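Local coordinates for DNA repair and telomere maintenance protein nbs1 (Schizosaccharomyces pombe, PDB 3HUF) that serves as the phosphoprotein-binding adaptor of the MRN complex in DNA double-strand break repair, here through its N-terminal FHA and BRCT domains, at residues S42-A48 with L102-P106; P65-K71 with N89-E95. All blocks are in the same frame, centred on the assembly; numbering follows the deposited sequence.

Following the chain from its N terminus, residues 42-48 come first, in the loop between strands 35-37 and 48-52. Residues 65-71 then run onto strand 68-72, and residues 89-95 pair with them as strand 91-93, closing the short loop of interaction 2, which holds strands 79-81 and 84-85. Only afterwards does the turn at residues 102-106, behind strand 97-102, close the longer loop of interaction 1, so interaction 2 lies wholly within that loop. Interaction 1 joins loops belonging to the two sheets of the FHA domain; interaction 2 builds the outer edge of one. Their centres are about 18 Å apart, yet they touch where Ala48 CB packs on Lys71 O.

Interaction 1 of 2, residues S42-A48 with L102-P106; sequences SISKRHA and LGKCP
Leu102 fills the hollow between His47, Ala48 and Ile43. Its CB sits over one face of the His47 imidazole, a CH-pi contact 4.0 Å from the ring centroid and displaced toward the rim, while CD2 reaches on to the methyl of Ala48. Ile43 comes at Leu102 from another direction: CG1 touches Leu102 O and CB, and CD1 lies between Leu102 CB and Cys105 CB, 4.1 Å from the latter. Gly103 lets the two backbones come close: its CA lies 3.8 Å from Ser42 O, where any side chain would collide with that oxygen, and its positive phi suits the type II' turn from Leu102 to Cys105. Both segments are mostly loop, at one end of the FHA beta sandwich, the end that binds phosphopeptides; Ser44 OG and Lys45 N bond to a modified side chain of the bound peptide, and an acidic side chain of that peptide forms a salt bridge with Lys104 NZ. His47 stiffens its loop from within, its ND1 accepting Ser44 N in the ring plane at 2.9 Å while NE2 bonds to Gly78 O. With an alanine here, Ser44 N would probably lose its acceptor, Gly78 O its imidazole partner, and a gap would open over Leu102 CB. Ser42, its OG between its own N and carbonyl carbon (chi1 62°), is short enough for OG to meet the turn's backbone and accept a bent bond (136°) from Lys104 N at 2.9 Å.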
loop_
_atom_site.group_PDB
_atom_site.type_symbol
_atom_site.label_atom_id
_atom_site.label_comp_id
_atom_site.label_asym_id
_atom_site.label_seq_id
_atom_site.Cartn_x
_atom_site.Cartn_y
_atom_site.Cartn_z
ATOM N N SER A 42 -29.942 21.434 -9.952
ATOM C CA SER A 42 -29.193 22.647 -9.587
ATOM C C SER A 42 -27.704 22.586 -9.953
ATOM O O SER A 42 -26.955 23.530 -9.697
ATOM C CB SER A 42 -29.363 22.944 -8.090
ATOM O OG SER A 42 -28.823 21.876 -7.308
ATOM N N ILE A 43 -27.302 21.485 -10.571
ATOM C CA ILE A 43 -25.932 21.303 -11.056
ATOM C C ILE A 43 -25.834 21.880 -12.462
ATOM O O ILE A 43 -26.654 21.562 -13.310
ATOM C CB ILE A 43 -25.563 19.811 -11.073
ATOM C CG1 ILE A 43 -25.731 19.240 -9.667
ATOM C CG2 ILE A 43 -24.111 19.581 -11.597
ATOM C CD1 ILE A 43 -25.390 17.770 -9.538
ATOM N N SER A 44 -24.855 22.751 -12.696
ATOM C CA SER A 44 -24.629 23.329 -14.022
ATOM C C SER A 44 -24.167 22.264 -14.994
ATOM O O SER A 44 -23.612 21.240 -14.576
ATOM C CB SER A 44 -23.578 24.419 -13.966
ATOM O OG SER A 44 -23.935 25.383 -13.011
ATOM N N LYS A 45 -24.399 22.519 -16.283
ATOM C CA LYS A 45 -23.990 21.621 -17.360
ATOM C C LYS A 45 -22.527 21.189 -17.262
ATOM O O LYS A 45 -22.223 20.006 -17.327
ATOM C CB LYS A 45 -24.243 22.270 -18.717
ATOM C CG LYS A 45 -25.699 22.436 -19.044
ATOM C CD LYS A 45 -25.876 22.850 -20.484
ATOM C CE LYS A 45 -26.893 23.953 -20.574
ATOM N NZ LYS A 45 -26.367 25.164 -19.892
ATOM N N ARG A 46 -21.635 22.167 -17.148
ATOM C CA ARG A 46 -20.244 21.937 -16.769
ATOM C C ARG A 46 -20.084 22.665 -15.432
ATOM O O ARG A 46 -20.146 23.901 -15.399
ATOM C CB ARG A 46 -19.289 22.535 -17.803
ATOM C CG ARG A 46 -19.326 21.890 -19.182
ATOM C CD ARG A 46 -18.393 22.607 -20.187
ATOM N NE ARG A 46 -16.973 22.592 -19.802
ATOM C CZ ARG A 46 -16.306 23.642 -19.304
ATOM N NH1 ARG A 46 -16.918 24.813 -19.120
ATOM N NH2 ARG A 46 -15.016 23.527 -18.991
ATOM N N HIS A 47 -19.894 21.924 -14.337
ATOM C CA HIS A 47 -20.038 22.522 -13.001
ATOM C C HIS A 47 -18.727 22.746 -12.242
ATOM O O HIS A 47 -18.476 23.848 -11.727
ATOM C CB HIS A 47 -21.024 21.724 -12.135
ATOM C CG HIS A 47 -21.443 22.443 -10.890
ATOM N ND1 HIS A 47 -22.674 23.042 -10.751
ATOM C CD2 HIS A 47 -20.786 22.674 -9.731
ATOM C CE1 HIS A 47 -22.758 23.613 -9.562
ATOM N NE2 HIS A 47 -21.625 23.397 -8.922
ATOM N N ALA A 48 -17.918 21.697 -12.153
ATOM C CA ALA A 48 -16.672 21.725 -11.410
ATOM C C ALA A 48 -15.534 21.069 -12.190
ATOM O O ALA A 48 -15.764 20.209 -13.045
ATOM C CB ALA A 48 -16.844 21.014 -10.051
ATOM N N LEU A 102 -22.390 19.998 -5.146
ATOM C CA LEU A 102 -22.503 20.766 -6.366
ATOM C C LEU A 102 -23.838 21.460 -6.356
ATOM O O LEU A 102 -24.893 20.806 -6.284
ATOM C CB LEU A 102 -22.388 19.859 -7.578
ATOM C CG LEU A 102 -21.146 18.973 -7.618
ATOM C CD1 LEU A 102 -21.134 18.240 -8.920
ATOM C CD2 LEU A 102 -19.855 19.798 -7.455
ATOM N N GLY A 103 -23.796 22.789 -6.408
ATOM C CA GLY A 103 -25.018 23.571 -6.455
ATOM C C GLY A 103 -25.795 23.428 -5.164
ATOM O O GLY A 103 -25.234 23.556 -4.068
ATOM N N LYS A 104 -27.088 23.161 -5.299
ATOM C CA LYS A 104 -27.938 22.890 -4.161
ATOM C C LYS A 104 -28.335 21.421 -4.148
ATOM O O LYS A 104 -29.348 21.058 -3.560
ATOM C CB LYS A 104 -29.190 23.755 -4.225
ATOM C CG LYS A 104 -28.920 25.223 -4.075
ATOM C CD LYS A 104 -30.054 25.979 -4.681
ATOM C CE LYS A 104 -30.496 27.083 -3.762
ATOM N NZ LYS A 104 -31.765 27.691 -4.263
ATOM N N CYS A 105 -27.542 20.567 -4.791
ATOM C CA CYS A 105 -27.917 19.166 -4.845
ATOM C C CYS A 105 -27.893 18.579 -3.443
ATOM O O CYS A 105 -26.886 18.678 -2.758
ATOM C CB CYS A 105 -27.024 18.379 -5.791
ATOM S SG CYS A 105 -27.416 16.635 -5.794
ATOM N N PRO A 106 -29.028 18.001 -2.997
ATOM C CA PRO A 106 -29.105 17.478 -1.625
ATOM C C PRO A 106 -28.212 16.250 -1.369
ATOM O O PRO A 106 -28.001 15.882 -0.213
ATOM C CB PRO A 106 -30.600 17.155 -1.438
ATOM C CG PRO A 106 -31.152 17.018 -2.802
ATOM C CD PRO A 106 -30.296 17.837 -3.734
#

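Interaction 2 of 2, residues P65-K71 with N89-E95; sequences PCEFEVK and NGDSYKE
Four backbone hydrogen bonds join Phe68 and Val70 to Tyr93 and Asp91. Phe68 N reaches Tyr93 O at 3.0 Å and almost straight (173°), whereas the return bond from Tyr93 N to Phe68 O is shorter but more bent (140°). The Val70-Asp91 pair repeats the exchange, with Val70 N pointing nearly down the carbonyl axis of Asp91. Between them Glu69 and Ser92 form a non-hydrogen-bonded pair, where a CA-H...O contact adds to the seam: Glu69 CA lies 3.3 Å from Asp91 O. This is a plain antiparallel ladder at the margin of the mixed sheet in the FHA beta sandwich, with strand 91-93 outermost.

On one face, the side chains of Phe68, Val70, Asp91 and Tyr93 line up; Phe68 holds CG anti to its backbone N (chi1 -164°), which leads its ring away from strand 91-93 to meet Trp2 edge-to-face, as befits an aromatic facing the sandwich interior, and Val70 packs on Val81. On the other, Glu69 CG lies 3.7 Å from Ser92 CB, and Glu67, from the loop just before the strand, brings OE1 3.3 Å from the same Ser92 CB.

Side-chain carbons resting on backbone atoms finish the two ends. Pro65 CG rests 3.2 Å from Lys94 O, its rigid ring suiting the loop. The extended Lys94 chain runs past Pro65 O, with CE 4.2 Å from Glu67 CB. At the far end Lys71 drapes CE 3.6 Å from Gly90 N. Gly90 suits the place: its phi is positive, and a CB there would run into Lys71 CG and Val70 O.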
loop_
_atom_site.group_PDB
_atom_site.type_symbol
_atom_site.label_atom_id
_atom_site.label_comp_id
_atom_site.label_asym_id
_atom_site.label_seq_id
_atom_site.Cartn_x
_atom_site.Cartn_y
_atom_site.Cartn_z
ATOM N N PRO A 65 -2.636 11.339 0.902
ATOM C CA PRO A 65 -3.271 11.242 -0.400
ATOM C C PRO A 65 -2.646 12.155 -1.462
ATOM O O PRO A 65 -1.945 13.140 -1.141
ATOM C CB PRO A 65 -4.703 11.725 -0.099
ATOM C CG PRO A 65 -4.526 12.770 0.940
ATOM C CD PRO A 65 -3.400 12.233 1.821
ATOM N N CYS A 66 -2.921 11.857 -2.725
ATOM C CA CYS A 66 -2.605 12.801 -3.796
ATOM C C CYS A 66 -3.441 14.050 -3.575
ATOM O O CYS A 66 -4.605 13.955 -3.152
ATOM C CB CYS A 66 -2.957 12.208 -5.144
ATOM S SG CYS A 66 -1.865 10.873 -5.657
ATOM N N GLU A 67 -2.843 15.210 -3.833
ATOM C CA GLU A 67 -3.558 16.481 -3.664
ATOM C C GLU A 67 -4.771 16.519 -4.593
ATOM O O GLU A 67 -4.674 16.227 -5.798
ATOM C CB GLU A 67 -2.642 17.674 -3.970
ATOM C CG GLU A 67 -3.299 19.025 -3.739
ATOM C CD GLU A 67 -2.299 20.132 -3.795
ATOM O OE1 GLU A 67 -2.540 21.129 -4.531
ATOM O OE2 GLU A 67 -1.255 19.992 -3.116
ATOM N N PHE A 68 -5.910 16.871 -4.013
ATOM C CA PHE A 68 -7.182 16.886 -4.726
ATOM C C PHE A 68 -7.627 18.350 -4.776
ATOM O O PHE A 68 -7.831 18.979 -3.741
ATOM C CB PHE A 68 -8.175 16.016 -3.942
ATOM C CG PHE A 68 -9.421 15.608 -4.713
ATOM C CD1 PHE A 68 -9.681 14.255 -4.955
ATOM C CD2 PHE A 68 -10.350 16.562 -5.157
ATOM C CE1 PHE A 68 -10.833 13.861 -5.633
ATOM C CE2 PHE A 68 -11.514 16.173 -5.818
ATOM C CZ PHE A 68 -11.751 14.821 -6.061
ATOM N N GLU A 69 -7.782 18.891 -5.987
ATOM C CA GLU A 69 -8.187 20.282 -6.161
ATOM C C GLU A 69 -9.554 20.368 -6.813
ATOM O O GLU A 69 -9.900 19.545 -7.661
ATOM C CB GLU A 69 -7.150 21.036 -7.003
ATOM C CG GLU A 69 -5.752 20.761 -6.541
ATOM C CD GLU A 69 -4.680 21.243 -7.485
ATOM O OE1 GLU A 69 -4.975 21.513 -8.663
ATOM O OE2 GLU A 69 -3.528 21.341 -7.041
ATOM N N VAL A 70 -10.331 21.360 -6.397
ATOM C CA VAL A 70 -11.684 21.582 -6.917
ATOM C C VAL A 70 -11.788 23.045 -7.332
ATOM O O VAL A 70 -11.527 23.917 -6.528
ATOM C CB VAL A 70 -12.764 21.271 -5.839
ATOM C CG1 VAL A 70 -14.152 21.748 -6.288
ATOM C CG2 VAL A 70 -12.786 19.765 -5.499
ATOM N N LYS A 71 -12.153 23.295 -8.590
ATOM C CA LYS A 71 -12.543 24.614 -9.040
ATOM C C LYS A 71 -14.023 24.675 -9.395
ATOM O O LYS A 71 -14.557 23.774 -10.035
ATOM C CB LYS A 71 -11.739 25.032 -10.267
ATOM C CG LYS A 71 -10.290 25.360 -9.983
ATOM C CD LYS A 71 -9.925 26.648 -10.714
ATOM C CE LYS A 71 -10.938 27.760 -10.390
ATOM N NZ LYS A 71 -10.724 29.037 -11.161
ATOM N N ASN A 89 -10.243 30.729 -8.256
ATOM C CA ASN A 89 -8.907 30.122 -8.101
ATOM C C ASN A 89 -8.936 28.725 -7.473
ATOM O O ASN A 89 -7.923 28.034 -7.460
ATOM C CB ASN A 89 -7.944 31.028 -7.324
ATOM C CG ASN A 89 -7.721 32.392 -8.001
ATOM O OD1 ASN A 89 -8.636 32.992 -8.587
ATOM N ND2 ASN A 89 -6.496 32.896 -7.891
ATOM N N GLY A 90 -10.090 28.314 -6.953
ATOM C CA GLY A 90 -10.265 26.954 -6.443
ATOM C C GLY A 90 -9.667 26.732 -5.064
ATOM O O GLY A 90 -9.212 27.675 -4.427
ATOM N N ASP A 91 -9.694 25.480 -4.606
ATOM C CA ASP A 91 -9.100 25.074 -3.339
ATOM C C ASP A 91 -8.420 23.719 -3.544
ATOM O O ASP A 91 -8.806 22.968 -4.411
ATOM C CB ASP A 91 -10.176 24.916 -2.261
ATOM C CG ASP A 91 -10.677 26.242 -1.713
ATOM O OD1 ASP A 91 -9.871 27.180 -1.537
ATOM O OD2 ASP A 91 -11.884 26.335 -1.414
ATOM N N SER A 92 -7.424 23.416 -2.727
ATOM C CA SER A 92 -6.801 22.106 -2.720
ATOM C C SER A 92 -6.908 21.477 -1.352
ATOM O O SER A 92 -6.905 22.164 -0.331
ATOM C CB SER A 92 -5.337 22.132 -3.167
ATOM O OG SER A 92 -4.788 23.418 -3.125
ATOM N N TYR A 93 -6.989 20.157 -1.361
ATOM C CA TYR A 93 -7.287 19.393 -0.174
ATOM C C TYR A 93 -6.332 18.231 -0.083
ATOM O O TYR A 93 -6.091 17.554 -1.078
ATOM C CB TYR A 93 -8.742 18.908 -0.228
ATOM C CG TYR A 93 -9.722 19.982 0.214
ATOM C CD1 TYR A 93 -10.270 20.906 -0.690
ATOM C CD2 TYR A 93 -10.068 20.094 1.558
ATOM C CE1 TYR A 93 -11.154 21.900 -0.245
ATOM C CE2 TYR A 93 -10.938 21.068 2.000
ATOM C CZ TYR A 93 -11.479 21.966 1.108
ATOM O OH TYR A 93 -12.342 22.920 1.639
ATOM N N LYS A 94 -5.768 18.028 1.107
ATOM C CA LYS A 94 -4.981 16.836 1.391
ATOM C C LYS A 94 -5.551 15.969 2.494
ATOM O O LYS A 94 -4.848 15.157 3.071
ATOM C CB LYS A 94 -3.514 17.178 1.644
ATOM C CG LYS A 94 -2.664 16.834 0.432
ATOM C CD LYS A 94 -1.178 16.967 0.708
ATOM C CE LYS A 94 -0.380 16.622 -0.565
ATOM N NZ LYS A 94 1.097 16.582 -0.375
ATOM N N GLU A 95 -6.834 16.129 2.771
ATOM C CA GLU A 95 -7.543 15.255 3.699
ATOM C C GLU A 95 -7.989 14.013 2.933
ATOM O O GLU A 95 -8.090 14.042 1.704
ATOM C CB GLU A 95 -8.790 15.964 4.211
ATOM C CG GLU A 95 -8.524 17.029 5.246
ATOM C CD GLU A 95 -9.151 18.336 4.837
ATOM O OE1 GLU A 95 -10.409 18.439 4.878
ATOM O OE2 GLU A 95 -8.387 19.263 4.459
#